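Local coordinates for protein putative gamma-glutamylcyclotransferase YkqA (Bacillus subtilis, PDB 2QIK) that is a putative gamma-glutamylcyclotransferase, probably converting gamma-glutamyl compounds to 5-oxoproline with release of the attached amine, at residues 130-135 against 189-194; 136-141 against 251-256; 174-179 against 242-247; 185-190 against 257-262. All coordinates share one frame; numbering follows the deposited sequence.

Contact 1: residues 130-135 against 189-194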
# COMPACT_ATOMS: atom_id res chain seq x y z
N TYR A 130 -0.12 1.40 -11.91
CA TYR A 130 0.81 1.97 -10.95
C TYR A 130 0.37 3.39 -10.59
O TYR A 130 0.29 4.27 -11.45
CB TYR A 130 2.23 1.98 -11.50
CG TYR A 130 3.21 2.78 -10.67
CD1 TYR A 130 3.34 2.55 -9.33
CD2 TYR A 130 3.94 3.79 -11.23
CE1 TYR A 130 4.13 3.35 -8.54
CE2 TYR A 130 4.78 4.60 -10.46
CZ TYR A 130 4.85 4.37 -9.10
OH TYR A 130 5.62 5.19 -8.32
N PHE A 131 0.10 3.59 -9.29
CA PHE A 131 -0.37 4.90 -8.76
C PHE A 131 0.79 5.67 -8.12
O PHE A 131 1.37 5.20 -7.11
CB PHE A 131 -1.47 4.65 -7.76
CG PHE A 131 -2.09 5.88 -7.21
CD1 PHE A 131 -2.93 6.71 -7.94
CD2 PHE A 131 -1.87 6.25 -5.89
CE1 PHE A 131 -3.49 7.88 -7.39
CE2 PHE A 131 -2.40 7.47 -5.41
CZ PHE A 131 -3.21 8.20 -6.12
N ALA A 132 1.13 6.78 -8.73
CA ALA A 132 2.19 7.63 -8.25
C ALA A 132 1.60 8.90 -7.66
O ALA A 132 0.76 9.55 -8.30
CB ALA A 132 3.09 8.06 -9.49
N TYR A 133 2.10 9.31 -6.51
CA TYR A 133 1.59 10.46 -5.77
C TYR A 133 2.67 11.49 -5.46
O TYR A 133 2.37 12.52 -4.85
CB TYR A 133 0.88 9.99 -4.50
CG TYR A 133 1.77 9.17 -3.59
CD1 TYR A 133 1.74 7.81 -3.65
CD2 TYR A 133 2.69 9.76 -2.76
CE1 TYR A 133 2.62 7.02 -2.86
CE2 TYR A 133 3.52 9.02 -1.98
CZ TYR A 133 3.52 7.65 -2.04
OH TYR A 133 4.38 7.00 -1.23
N GLY A 134 3.91 11.22 -5.82
CA GLY A 134 4.98 12.14 -5.58
C GLY A 134 5.85 12.35 -6.80
O GLY A 134 5.35 12.68 -7.83
N SER A 135 7.19 12.24 -6.62
CA SER A 135 8.10 12.56 -7.74
C SER A 135 7.99 11.59 -8.91
O SER A 135 8.39 11.95 -10.00
CB SER A 135 9.52 12.71 -7.38
OG SER A 135 10.14 11.48 -7.20
N VAL A 189 -1.30 10.20 -10.09
CA VAL A 189 -1.35 9.82 -11.52
C VAL A 189 -1.33 8.28 -11.54
O VAL A 189 -0.46 7.66 -10.94
CB VAL A 189 -0.08 10.37 -12.31
CG1 VAL A 189 -0.12 10.04 -13.79
CG2 VAL A 189 0.15 11.85 -12.07
N LEU A 190 -2.24 7.69 -12.28
CA LEU A 190 -2.25 6.26 -12.52
C LEU A 190 -1.66 6.01 -13.87
O LEU A 190 -2.10 6.56 -14.90
CB LEU A 190 -3.69 5.72 -12.45
CG LEU A 190 -3.80 4.22 -12.51
CD1 LEU A 190 -3.21 3.62 -11.24
CD2 LEU A 190 -5.22 3.77 -12.71
N TYR A 191 -0.62 5.18 -13.93
CA TYR A 191 0.02 4.76 -15.16
C TYR A 191 -0.31 3.30 -15.48
O TYR A 191 -0.42 2.47 -14.58
CB TYR A 191 1.52 4.80 -15.03
CG TYR A 191 2.20 6.13 -14.79
CD1 TYR A 191 2.55 6.96 -15.83
CD2 TYR A 191 2.57 6.48 -13.53
CE1 TYR A 191 3.21 8.12 -15.64
CE2 TYR A 191 3.26 7.69 -13.29
CZ TYR A 191 3.60 8.48 -14.35
OH TYR A 191 4.32 9.65 -14.15
N ARG A 192 -0.49 2.97 -16.76
CA ARG A 192 -0.53 1.57 -17.21
C ARG A 192 0.89 1.22 -17.68
O ARG A 192 1.41 1.84 -18.62
CB ARG A 192 -1.48 1.44 -18.38
CG ARG A 192 -1.66 0.02 -18.89
CD ARG A 192 -2.55 -0.08 -20.06
NE ARG A 192 -3.86 0.27 -19.66
CZ ARG A 192 -4.47 1.44 -19.87
NH1 ARG A 192 -3.88 2.42 -20.56
NH2 ARG A 192 -5.70 1.64 -19.40
N ILE A 193 1.53 0.29 -16.98
CA ILE A 193 2.92 -0.07 -17.26
C ILE A 193 3.04 -1.58 -17.51
O ILE A 193 2.26 -2.37 -16.96
CB ILE A 193 3.86 0.38 -16.15
CG1 ILE A 193 3.69 -0.47 -14.86
CG2 ILE A 193 3.74 1.85 -15.82
CD1 ILE A 193 4.65 -0.07 -13.74
N PRO A 194 4.03 -2.01 -18.28
CA PRO A 194 4.29 -3.41 -18.39
C PRO A 194 4.92 -3.94 -17.09
O PRO A 194 5.62 -3.24 -16.40
CB PRO A 194 5.26 -3.54 -19.60
CG PRO A 194 5.16 -2.19 -20.30
CD PRO A 194 4.91 -1.21 -19.15
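The ring of Tyr130 lies beside that of Tyr191, the two side chains pointing the same way from adjacent strands and touching obliquely, with Tyr130 CD2 3.8 Å from Tyr191 CD2. With chi1 at -63°, Tyr191 CG lies beside its own backbone N, on the side of Tyr130 and Ala132. Ala132 shares this side of the sheet, and its small methyl fits at the edge of the Tyr191 ring, CB to CE2 3.8 Å. Val189 CG1 sits over one face of the same ring, toward its rim. At the other end, Ile193 CD1 packs on Tyr130 CB at 3.9 Å. The opposite side of the sheet carries Phe131 and Leu190, where Leu190 CD1 comes 4.0 Å from Phe131 CB.

Between these faces, strands 128-132 and 185-193 pair antiparallel. Tyr130 and Tyr191 form one hydrogen-bonded pair, Tyr130 N to Tyr191 O at 2.9 Å and Tyr191 N to Tyr130 O at 2.8 Å; Ala132 and Val189 form another, and Phe131 with Leu190 is the non-hydrogen-bonded pair between them. The strand ends at Ala132; Tyr133-Gly134-Ser135 follow, resembling the Tyr8-Gly9-Thr10 element assigned to substrate binding by similarity, and touch a citrate, probably from the crystallisation liquor, though it may mark a pocket. Every touching residue is buried, which suits apolar and aromatic groups of varied size; the polar Tyr191 OH bonds to Cys136 O. The chemistry implies a hydrophobic contact in which the two hydrogen-bonded pairs satisfy their main-chain groups mutually, while the backbones of Phe131 and Leu190 bond to neighbouring strands.

Contact 2: residues 136-141 against 251-256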
# COMPACT_ATOMS: atom_id res chain seq x y z
N CYS A 136 7.36 10.43 -8.70
CA CYS A 136 7.07 9.56 -9.86
C CYS A 136 5.94 10.11 -10.74
O CYS A 136 5.67 9.52 -11.78
CB CYS A 136 6.75 8.14 -9.44
SG CYS A 136 8.22 7.32 -8.81
N MSE A 137 5.29 11.23 -10.37
CA MSE A 137 4.43 11.95 -11.28
C MSE A 137 5.20 12.78 -12.31
O MSE A 137 4.62 13.13 -13.33
CB MSE A 137 3.50 12.89 -10.50
CG MSE A 137 2.59 12.16 -9.47
SE MSE A 137 1.30 13.32 -8.71
CE MSE A 137 2.38 14.46 -7.75
N ASP A 138 6.48 13.04 -12.07
CA ASP A 138 7.36 13.70 -13.03
C ASP A 138 8.15 12.69 -13.82
O ASP A 138 8.24 11.51 -13.41
CB ASP A 138 8.33 14.62 -12.24
CG ASP A 138 9.20 15.43 -13.09
OD1 ASP A 138 10.44 15.26 -13.01
OD2 ASP A 138 8.68 16.22 -13.88
N ASN A 139 8.68 13.10 -14.94
CA ASN A 139 9.37 12.19 -15.84
C ASN A 139 10.88 12.33 -15.94
O ASN A 139 11.48 11.53 -16.63
CB ASN A 139 8.72 12.09 -17.20
CG ASN A 139 8.93 13.31 -18.01
OD1 ASN A 139 8.74 13.25 -19.24
ND2 ASN A 139 9.33 14.41 -17.40
N ALA A 140 11.50 13.32 -15.29
CA ALA A 140 12.92 13.53 -15.56
C ALA A 140 13.78 12.35 -15.09
O ALA A 140 14.65 11.93 -15.82
CB ALA A 140 13.40 14.78 -14.89
N ARG A 141 13.52 11.78 -13.92
CA ARG A 141 14.30 10.64 -13.42
C ARG A 141 14.02 9.43 -14.32
O ARG A 141 14.94 8.70 -14.63
CB ARG A 141 14.10 10.30 -11.94
CG ARG A 141 14.71 11.33 -11.03
CD ARG A 141 14.55 10.91 -9.57
NE ARG A 141 15.28 9.66 -9.35
CZ ARG A 141 15.22 8.93 -8.24
NH1 ARG A 141 14.45 9.35 -7.32
NH2 ARG A 141 15.91 7.75 -8.16
N ILE A 251 7.84 17.04 -7.74
CA ILE A 251 6.45 16.86 -7.35
C ILE A 251 5.57 17.93 -7.94
O ILE A 251 4.49 17.70 -8.49
CB ILE A 251 6.28 16.80 -5.83
CG1 ILE A 251 6.98 15.59 -5.32
CG2 ILE A 251 4.82 16.82 -5.42
CD1 ILE A 251 6.94 15.42 -3.83
N GLU A 252 6.06 19.15 -7.87
CA GLU A 252 5.28 20.26 -8.37
C GLU A 252 5.06 20.15 -9.85
O GLU A 252 3.95 20.41 -10.32
CB GLU A 252 5.95 21.61 -8.01
CG GLU A 252 5.92 21.93 -6.54
CD GLU A 252 6.41 23.29 -6.21
OE1 GLU A 252 6.35 23.64 -5.04
OE2 GLU A 252 6.81 24.02 -7.12
N ARG A 253 6.06 19.78 -10.63
CA ARG A 253 5.90 19.67 -12.08
C ARG A 253 4.89 18.58 -12.41
O ARG A 253 4.03 18.76 -13.28
CB ARG A 253 7.25 19.35 -12.72
CG ARG A 253 8.25 20.43 -12.94
CD ARG A 253 9.28 20.03 -14.04
NE ARG A 253 10.04 18.82 -13.66
CZ ARG A 253 11.30 18.84 -13.28
NH1 ARG A 253 12.00 20.01 -13.26
NH2 ARG A 253 11.93 17.72 -12.94
N GLY A 254 5.00 17.43 -11.71
CA GLY A 254 4.06 16.33 -11.99
C GLY A 254 2.66 16.70 -11.58
O GLY A 254 1.70 16.41 -12.30
N ALA A 255 2.50 17.38 -10.45
CA ALA A 255 1.14 17.76 -10.01
C ALA A 255 0.52 18.78 -10.96
O ALA A 255 -0.63 18.68 -11.31
CB ALA A 255 1.19 18.34 -8.63
N GLU A 256 1.31 19.72 -11.41
CA GLU A 256 0.85 20.74 -12.37
C GLU A 256 0.41 20.08 -13.66
O GLU A 256 -0.60 20.48 -14.28
CB GLU A 256 2.03 21.73 -12.63
CG GLU A 256 2.37 22.66 -11.46
CD GLU A 256 3.79 23.23 -11.57
OE1 GLU A 256 4.45 23.00 -12.66
OE2 GLU A 256 4.22 23.96 -10.64
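Asp138 and Arg253 form a two-pronged salt bridge, the guanidinium offering NE and NH2 side-on. Arg253 NE meets Asp138 OD2 at 2.9 Å, and Arg253 NH2 meets Asp138 OD1 at the same 2.9 Å; both bonds are almost straight. The oxygens lie close to the guanidinium plane, but the carboxylate is turned 41° from it, and both nitrogens arrive from above the carboxylate plane. A bend at chi3 of Arg253 (-61°) swings NE toward the acid.

The capping bond is local: Ala140 N donates to Asp138 OD1 at 3.2 Å, on the face opposite the one used by Arg253 NH2. Two donors thus fix this oxygen, and aspartate suits a residue that must both anchor the turn into helix 140-145 and hold an arginine.

Apolar packing takes over at Met137, a selenomethionine. Its chain bends at chi3 (-67°), and the terminal CE settles near Ile251 CG2, 4.1 Å away, and Ala255 CB, 4.2 Å away. Beside it the backbones meet, Met137 O lying 3.5 Å from Gly254 CA. With no beta carbon, glycine permits this approach.

Helix 245-258 is thereby pressed against the connection between strand 128-132 and helix 140-145. Met137 also touches Ala132 of that strand, while on the helix Ile251 reaches Leu267 and Met271 of helix 261-273.

Contact 3: residues 174-179 against 242-247; sequences GSRADM and APPQHY
Arg176 lies across the face of Tyr247, its CD almost exactly over the ring centre, 3.5 Å from the centroid, in a CH-pi contact. The two side chains cross obliquely, with guanidinium and ring planes 32° apart; CZ is too far along for more than a weak cation-pi attraction. A bend at chi2 (-68°) places CD there. Farther out, Pro244 CG covers a face of the guanidinium, 3.5 Å from Arg176 NH1, and the two side chains cross at about a right angle. The imidazole of His246 stands nearly upright to the guanidinium, 80° between planes, and one water joins His246 NE2 to Arg176 NH2. Outside the contact, Asp173 forms a salt bridge with Arg176 NH1.

These groups join the hairpin of strands 164-171 and 174-180 to the start of helix 245-258, whose N-cap position is held by Pro244, its ring stiffening the chain there. Tyr247, on the first turn, points its ring at the strand, and its OH accepts from Ala177 N at 2.9 Å; the same hydroxyl bonds to the citrate, probably a crystallisation additive, though it may mark a pocket. The small Ala177 CB lies 3.2 Å from Tyr247 OH. At the strand's beginning Ser175 N donates to Ala242 O at 3.0 Å. Gly174 CA comes 3.3 Å from Ala242 O, a closeness that suits a residue lacking a side chain, and its positive phi is one glycine readily adopts.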
# COMPACT_ATOMS: atom_id res chain seq x y z
N GLY A 174 16.11 16.32 4.02
CA GLY A 174 14.71 16.57 4.04
C GLY A 174 13.91 15.29 3.88
O GLY A 174 14.46 14.21 3.78
N SER A 175 12.62 15.42 3.77
CA SER A 175 11.70 14.31 3.69
C SER A 175 11.46 13.81 2.26
O SER A 175 11.86 14.46 1.26
CB SER A 175 10.36 14.80 4.17
OG SER A 175 9.90 15.80 3.32
N ARG A 176 10.91 12.60 2.14
CA ARG A 176 10.26 12.14 0.91
C ARG A 176 8.80 11.81 1.21
O ARG A 176 8.40 11.65 2.36
CB ARG A 176 10.99 10.94 0.31
CG ARG A 176 12.50 11.21 0.08
CD ARG A 176 12.76 12.18 -0.96
NE ARG A 176 14.16 12.30 -1.30
CZ ARG A 176 15.05 13.00 -0.63
NH1 ARG A 176 14.75 13.61 0.46
NH2 ARG A 176 16.32 13.02 -1.06
N ALA A 177 8.02 11.71 0.16
CA ALA A 177 6.60 11.54 0.21
C ALA A 177 6.14 10.14 0.61
O ALA A 177 6.84 9.17 0.46
CB ALA A 177 5.96 11.93 -1.07
N ASP A 178 4.90 10.10 1.01
CA ASP A 178 4.21 8.93 1.55
C ASP A 178 2.73 9.20 1.42
O ASP A 178 2.33 10.34 1.17
CB ASP A 178 4.55 8.72 3.02
CG ASP A 178 4.07 7.42 3.62
OD1 ASP A 178 3.88 6.41 2.87
OD2 ASP A 178 4.02 7.35 4.88
N MSE A 179 1.92 8.18 1.58
CA MSE A 179 0.50 8.38 1.84
C MSE A 179 0.11 7.71 3.14
O MSE A 179 0.43 6.56 3.36
CB MSE A 179 -0.39 7.82 0.74
CG MSE A 179 -0.12 8.49 -0.63
SE MSE A 179 -1.46 8.01 -1.88
CE MSE A 179 -1.09 6.15 -1.95
N ALA A 242 10.01 19.25 5.79
CA ALA A 242 9.97 19.69 4.43
C ALA A 242 10.83 18.83 3.49
O ALA A 242 11.92 18.37 3.88
CB ALA A 242 10.44 21.13 4.32
N PRO A 243 10.36 18.65 2.26
CA PRO A 243 11.17 17.98 1.27
C PRO A 243 12.32 18.90 0.77
O PRO A 243 12.24 20.14 0.88
CB PRO A 243 10.19 17.72 0.11
CG PRO A 243 9.15 18.80 0.23
CD PRO A 243 9.04 19.05 1.72
N PRO A 244 13.40 18.31 0.28
CA PRO A 244 14.43 19.17 -0.29
C PRO A 244 13.92 19.78 -1.60
O PRO A 244 13.03 19.27 -2.25
CB PRO A 244 15.60 18.21 -0.52
CG PRO A 244 14.97 16.92 -0.64
CD PRO A 244 13.71 16.90 0.11
N GLN A 245 14.54 20.88 -2.03
CA GLN A 245 14.00 21.67 -3.11
C GLN A 245 13.93 20.98 -4.45
O GLN A 245 12.99 21.12 -5.15
CB GLN A 245 14.89 22.95 -3.28
CG GLN A 245 14.62 24.01 -4.35
CD GLN A 245 15.43 25.30 -4.08
OE1 GLN A 245 15.96 25.92 -5.02
NE2 GLN A 245 15.53 25.71 -2.78
N HIS A 246 14.97 20.27 -4.81
CA HIS A 246 15.08 19.59 -6.09
C HIS A 246 13.91 18.61 -6.23
O HIS A 246 13.13 18.65 -7.25
CB HIS A 246 16.52 18.95 -6.09
CG HIS A 246 16.63 17.62 -5.34
ND1 HIS A 246 16.55 17.51 -3.96
CD2 HIS A 246 16.73 16.34 -5.79
CE1 HIS A 246 16.63 16.25 -3.60
NE2 HIS A 246 16.74 15.51 -4.68
N TYR A 247 13.73 17.78 -5.19
CA TYR A 247 12.63 16.78 -5.08
C TYR A 247 11.25 17.47 -5.08
O TYR A 247 10.38 17.04 -5.77
CB TYR A 247 12.84 15.97 -3.83
CG TYR A 247 11.78 14.94 -3.52
CD1 TYR A 247 11.67 13.76 -4.25
CD2 TYR A 247 10.89 15.16 -2.51
CE1 TYR A 247 10.67 12.83 -3.93
CE2 TYR A 247 9.91 14.28 -2.19
CZ TYR A 247 9.80 13.12 -2.91
OH TYR A 247 8.81 12.26 -2.55
O HOH W 1 16.45 12.51 -4.21

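Contact 4: residues 185-190 against 257-262; sequences TTEGVL and LYLSPE
The tight connection between helices 245-258 and 261-273 is fastened to strand 185-193 by two hydrogen bonds from Ser260, the N-cap residue of the second helix, to the carboxylate of Glu187, which receives the backbone N-H and the hydroxyl of the serine. Ser260 N donates to Glu187 OE1 at 3.0 Å, nearly straight at 177°, and Ser260 OG donates to Glu187 OE2 at 2.8 Å. Both donors come in on the syn side of the carboxylate, which two bonds thus keep from rotating. Serine suits the place because its hydroxyl has a second task: with chi1 at 69°, OG lies between the backbone N and the carbonyl carbon, and it also bonds to Phe263 N inside the helix. The negative charge of Glu187 near this helix start is probably favourable, since amino ends of helices carry partial positive charge.

Leu259, just beyond the first helix, runs alongside Glu187 with the two side chains pointing opposite ways, its CB 3.5 Å from Glu187 OE1, while its CD2 lies 3.4 Å from Gly188 O. Tyr258 turns a ring face to the strand: Val189 CG1 sits over its centre, 3.6 Å from the centroid, in a CH-pi contact, though the valine's exact placing is doubtful because its other methyl is modelled too close. Leu257 CG lies over the opposite face. Tyr258 O is also bound by Arg157 of strand 154-161. The whole is a serine N-cap in a short link between consecutive helices, held by Glu187 on the central strand of the three-stranded sheet.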
# COMPACT_ATOMS: atom_id res chain seq x y z
N THR A 185 -8.10 12.79 1.86
CA THR A 185 -8.27 12.47 0.42
C THR A 185 -7.08 13.00 -0.31
O THR A 185 -6.52 14.03 0.08
CB THR A 185 -9.60 13.08 -0.14
OG1 THR A 185 -9.87 12.48 -1.39
CG2 THR A 185 -9.44 14.53 -0.58
N THR A 186 -6.63 12.29 -1.32
CA THR A 186 -5.52 12.72 -2.10
C THR A 186 -5.65 12.40 -3.58
O THR A 186 -6.66 11.79 -3.98
CB THR A 186 -4.25 12.17 -1.46
OG1 THR A 186 -3.13 12.97 -1.91
CG2 THR A 186 -3.99 10.69 -1.76
N GLU A 187 -4.67 12.85 -4.38
CA GLU A 187 -4.65 12.63 -5.81
C GLU A 187 -3.28 12.15 -6.21
O GLU A 187 -2.27 12.45 -5.56
CB GLU A 187 -5.01 13.93 -6.62
CG GLU A 187 -6.34 14.55 -6.29
CD GLU A 187 -6.74 15.64 -7.28
OE1 GLU A 187 -6.05 15.85 -8.30
OE2 GLU A 187 -7.76 16.30 -6.98
N GLY A 188 -3.27 11.46 -7.34
CA GLY A 188 -2.02 11.08 -8.00
C GLY A 188 -2.28 10.77 -9.44
O GLY A 188 -3.37 11.02 -9.95
N VAL A 189 -1.30 10.20 -10.09
CA VAL A 189 -1.35 9.82 -11.52
C VAL A 189 -1.33 8.28 -11.54
O VAL A 189 -0.46 7.66 -10.94
CB VAL A 189 -0.08 10.37 -12.31
CG1 VAL A 189 -0.12 10.04 -13.79
CG2 VAL A 189 0.15 11.85 -12.07
N LEU A 190 -2.24 7.69 -12.28
CA LEU A 190 -2.25 6.26 -12.52
C LEU A 190 -1.66 6.01 -13.87
O LEU A 190 -2.10 6.56 -14.90
CB LEU A 190 -3.69 5.72 -12.45
CG LEU A 190 -3.80 4.22 -12.51
CD1 LEU A 190 -3.21 3.62 -11.24
CD2 LEU A 190 -5.22 3.77 -12.71
N LEU A 257 1.13 19.01 -14.08
CA LEU A 257 0.75 18.36 -15.33
C LEU A 257 -0.56 17.58 -15.21
O LEU A 257 -1.37 17.59 -16.12
CB LEU A 257 1.88 17.44 -15.80
CG LEU A 257 1.84 16.61 -17.10
CD1 LEU A 257 1.56 17.55 -18.25
CD2 LEU A 257 3.17 15.86 -17.23
N TYR A 258 -0.73 16.87 -14.10
CA TYR A 258 -1.81 15.90 -14.03
C TYR A 258 -2.97 16.21 -13.09
O TYR A 258 -4.06 15.70 -13.30
CB TYR A 258 -1.19 14.56 -13.60
CG TYR A 258 -0.25 13.89 -14.58
CD1 TYR A 258 -0.73 13.32 -15.74
CD2 TYR A 258 1.08 13.66 -14.26
CE1 TYR A 258 0.07 12.69 -16.64
CE2 TYR A 258 1.94 12.98 -15.16
CZ TYR A 258 1.42 12.48 -16.35
OH TYR A 258 2.21 11.77 -17.27
N LEU A 259 -2.73 16.90 -11.99
CA LEU A 259 -3.71 16.92 -10.88
C LEU A 259 -4.62 18.14 -10.93
O LEU A 259 -4.41 19.07 -11.69
CB LEU A 259 -2.98 16.83 -9.54
CG LEU A 259 -1.99 15.67 -9.41
CD1 LEU A 259 -1.50 15.63 -8.01
CD2 LEU A 259 -2.65 14.33 -9.82
N SER A 260 -5.64 18.15 -10.11
CA SER A 260 -6.53 19.31 -10.11
C SER A 260 -5.76 20.54 -9.57
O SER A 260 -4.95 20.42 -8.69
CB SER A 260 -7.81 19.06 -9.30
OG SER A 260 -7.59 18.95 -7.91
N PRO A 261 -6.03 21.73 -10.11
CA PRO A 261 -5.44 22.94 -9.56
C PRO A 261 -5.67 23.10 -8.04
O PRO A 261 -4.76 23.48 -7.37
CB PRO A 261 -6.07 24.05 -10.44
CG PRO A 261 -6.67 23.39 -11.56
CD PRO A 261 -6.90 22.00 -11.28
N GLU A 262 -6.84 22.76 -7.51
CA GLU A 262 -7.15 22.98 -6.09
C GLU A 262 -6.25 22.04 -5.30
O GLU A 262 -5.69 22.43 -4.28
CB GLU A 262 -8.61 22.72 -5.68
CG GLU A 262 -8.99 22.89 -4.14
CD GLU A 262 -8.97 24.33 -3.53
OE1 GLU A 262 -9.09 24.57 -2.22
OE2 GLU A 262 -8.86 25.29 -4.34

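How the contacts relate
From the N-terminal side, the sheet pairing of contact 1 (130-135 with 189-194) closes the first of these loops. Contact 2 starts directly after, at 136-141, and closes only at 251-256, so it crosses contact 1; the loop of contact 3 (174-179 with 242-247) is nested inside it. Contact 3 also crosses contact 1. Contact 4, opening at 185-190, shares Val189 and Leu190 with contact 1 and crosses contacts 2 and 3 to end at 257-262. Helix 245-258 is used by contacts 2, 3 and 4, which bind it in turn to the loop after strand 128-132, to strand 174-180 and to strand 185-193. Met137 packs between contacts 1, 2 and 4.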